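Local coordinates for 2,3,4,5-tetrahydropyridine-2,6-dicarboxylate N-succinyltransferase (Campylobacter jejuni, PDB 2RIJ) that catalyses the succinyl-CoA-dependent succinylation of tetrahydrodipicolinate to N-succinyl-L-2-amino-6-oxopimelate, a step of lysine biosynthesis, at the interface of chains A and B. Sequence-based numbering; all coordinates share one arbitrary frame. Chains: chain A/B, Putative 2,3,4,5-tetrahydropyridine-2-carboxylate N- succinyltransferase.

The interface of chains A and B. Residues chain A 215-219; chain B 169, 202, 204.
With CG of B:Asn169 turned away from its own backbone N (chi1 -173°), the carboxamide reaches across the subunit boundary to the loop of A:Asp216 to A:Thr218, while CG of A:Arg219 lies beside its own backbone N (chi1 -56°), bringing its CG and CD methylenes against that amide. The result illustrates how one side-chain amide can read the backbone of a neighbouring subunit. ND2 of B:Asn169 gives a hydrogen bond to the carbonyl O of A:Asp216 at 2.8 Å, nearly straight at the hydrogen (162°), and a second to the carbonyl O of A:Thr218 at 3.0 Å. Both acceptors lie close to the plane of the asparagine amide, as suits its two N-H groups, yet the nitrogen stands well above the plane of each carbonyl it meets. Two bonds thus grip ND2 and probably fix the rotation of the amide. The other arm of the amide meets carbon: OD1 of B:Asn169 rests 3.4 Å from CG of A:Arg219, whose guanidinium plane is almost perpendicular to the amide.

B:Val202 adds a lesser contact, its CG1 methyl 3.5 Å from the carbonyl O of A:Thr218, and its own carbonyl O near CA and CB of A:Arg219. Within the receiving loop, OG1 of A:Thr218 donates to the carboxylate OE1 of A:Glu215 at 2.9 Å, from above the carboxylate plane, which probably helps keep the turn in shape. B:Lys204 flanks the arginine without a charged contact; NZ of B:Lys204 and NE of A:Arg219 are 6.4 Å apart, a like-charge pair that may be mildly unfavourable.

This small patch probably belongs to the trimer interface of the enzyme, and the lack of an exact two-fold agrees with this: the chain A loop leads into strand 219-220, ahead of the short strands of the left-handed beta-helix, and meets B:Asn169 and strand 201-203 of chain B, its centre about 15 Å from A:Glu258, the predicted catalytic residue.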
ATOM      1  N   GLU A 215     -25.483  13.963  40.889  1.00 19.98           N
ATOM      2  CA  GLU A 215     -24.923  13.331  42.099  1.00 23.73           C
ATOM      3  C   GLU A 215     -23.675  14.097  42.466  1.00 23.58           C
ATOM      4  O   GLU A 215     -23.106  14.855  41.655  1.00 19.72           O
ATOM      5  CB  GLU A 215     -24.546  11.885  41.806  1.00 24.32           C
ATOM      6  CG  GLU A 215     -25.724  10.982  41.464  1.00 28.70           C
ATOM      7  CD  GLU A 215     -26.037  10.908  39.962  1.00 32.94           C
ATOM      8  OE1 GLU A 215     -25.461  11.684  39.147  1.00 24.93           O
ATOM      9  OE2 GLU A 215     -26.879  10.059  39.606  1.00 28.58           O
ATOM     10  N   ASP A 216     -23.223  13.932  43.699  1.00 21.74           N
ATOM     11  CA  ASP A 216     -22.063  14.695  44.144  1.00 22.71           C
ATOM     12  C   ASP A 216     -20.770  14.396  43.396  1.00 24.21           C
ATOM     13  O   ASP A 216     -19.844  15.231  43.402  1.00 25.20           O
ATOM     14  CB  ASP A 216     -21.761  14.441  45.636  1.00 24.04           C
ATOM     15  CG  ASP A 216     -22.745  15.106  46.586  1.00 29.85           C
ATOM     16  OD1 ASP A 216     -23.432  16.078  46.234  1.00 30.01           O
ATOM     17  OD2 ASP A 216     -22.794  14.634  47.731  1.00 33.58           O
ATOM     18  N   ASN A 217     -20.690  13.212  42.790  1.00 21.98           N
ATOM     19  CA  ASN A 217     -19.529  12.821  41.973  1.00 22.32           C
ATOM     20  C   ASN A 217     -19.735  12.911  40.447  1.00 23.80           C
ATOM     21  O   ASN A 217     -18.916  12.369  39.681  1.00 25.29           O
ATOM     22  CB  ASN A 217     -19.037  11.422  42.329  1.00 23.40           C
ATOM     23  CG  ASN A 217     -20.096  10.331  42.121  1.00 25.40           C
ATOM     24  OD1 ASN A 217     -21.285  10.599  42.102  1.00 27.29           O
ATOM     25  ND2 ASN A 217     -19.637   9.077  41.949  1.00 28.23           N
ATOM     26  N   THR A 218     -20.776  13.634  40.021  1.00 22.84           N
ATOM     27  CA  THR A 218     -21.065  13.849  38.609  1.00 21.65           C
ATOM     28  C   THR A 218     -20.810  15.287  38.287  1.00 20.62           C
ATOM     29  O   THR A 218     -21.237  16.218  38.989  1.00 20.83           O
ATOM     30  CB  THR A 218     -22.487  13.457  38.286  1.00 24.20           C
ATOM     31  OG1 THR A 218     -22.630  12.081  38.580  1.00 24.76           O
ATOM     32  CG2 THR A 218     -22.856  13.732  36.830  1.00 19.88           C
ATOM     33  N   ARG A 219     -20.064  15.488  37.217  1.00 19.00           N
ATOM     34  CA  ARG A 219     -19.709  16.859  36.778  1.00 18.53           C
ATOM     35  C   ARG A 219     -20.112  17.123  35.347  1.00 21.00           C
ATOM     36  O   ARG A 219     -19.922  16.262  34.474  1.00 22.54           O
ATOM     37  CB  ARG A 219     -18.222  17.041  36.962  1.00 17.21           C
ATOM     38  CG  ARG A 219     -17.786  16.765  38.395  1.00 21.12           C
ATOM     39  CD  ARG A 219     -16.314  17.057  38.627  1.00 23.91           C
ATOM     40  NE  ARG A 219     -15.466  16.065  37.978  1.00 25.17           N
ATOM     41  CZ  ARG A 219     -14.300  16.262  37.382  1.00 27.34           C
ATOM     42  NH1 ARG A 219     -13.745  17.463  37.236  1.00 23.47           N
ATOM     43  NH2 ARG A 219     -13.672  15.202  36.897  1.00 25.42           N
TER
ATOM     44  N   ASN B 169     -17.103  19.624  44.643  1.00 23.40           N
ATOM     45  CA  ASN B 169     -17.934  19.660  43.440  1.00 25.64           C
ATOM     46  C   ASN B 169     -19.209  20.415  43.786  1.00 22.46           C
ATOM     47  O   ASN B 169     -19.965  20.013  44.668  1.00 23.89           O
ATOM     48  CB  ASN B 169     -18.260  18.240  42.942  1.00 23.77           C
ATOM     49  CG  ASN B 169     -18.973  18.230  41.609  1.00 22.31           C
ATOM     50  OD1 ASN B 169     -18.712  19.086  40.748  1.00 21.88           O
ATOM     51  ND2 ASN B 169     -19.903  17.281  41.426  1.00 19.32           N
ATOM     52  N   VAL B 202     -21.520  22.262  36.750  1.00 18.32           N
ATOM     53  CA  VAL B 202     -21.269  21.540  38.029  1.00 21.07           C
ATOM     54  C   VAL B 202     -19.851  20.984  37.947  1.00 21.25           C
ATOM     55  O   VAL B 202     -19.532  20.166  37.054  1.00 20.74           O
ATOM     56  CB  VAL B 202     -22.310  20.429  38.318  1.00 20.14           C
ATOM     57  CG1 VAL B 202     -21.917  19.577  39.646  1.00 19.60           C
ATOM     58  CG2 VAL B 202     -23.745  21.003  38.325  1.00 22.24           C
ATOM     59  N   LYS B 204     -15.670  21.173  40.213  1.00 20.22           N
ATOM     60  CA  LYS B 204     -14.777  21.591  41.300  1.00 23.45           C
ATOM     61  C   LYS B 204     -13.977  22.870  41.023  1.00 24.09           C
ATOM     62  O   LYS B 204     -13.453  23.469  41.961  1.00 26.06           O
ATOM     63  CB  LYS B 204     -13.785  20.445  41.643  1.00 24.07           C
ATOM     64  CG  LYS B 204     -14.441  19.251  42.342  1.00 25.71           C
ATOM     65  CD  LYS B 204     -13.482  18.104  42.521  1.00 27.69           C
ATOM     66  CE  LYS B 204     -14.039  17.056  43.508  1.00 32.28           C
ATOM     67  NZ  LYS B 204     -13.060  16.046  43.879  1.00 47.19           N
TER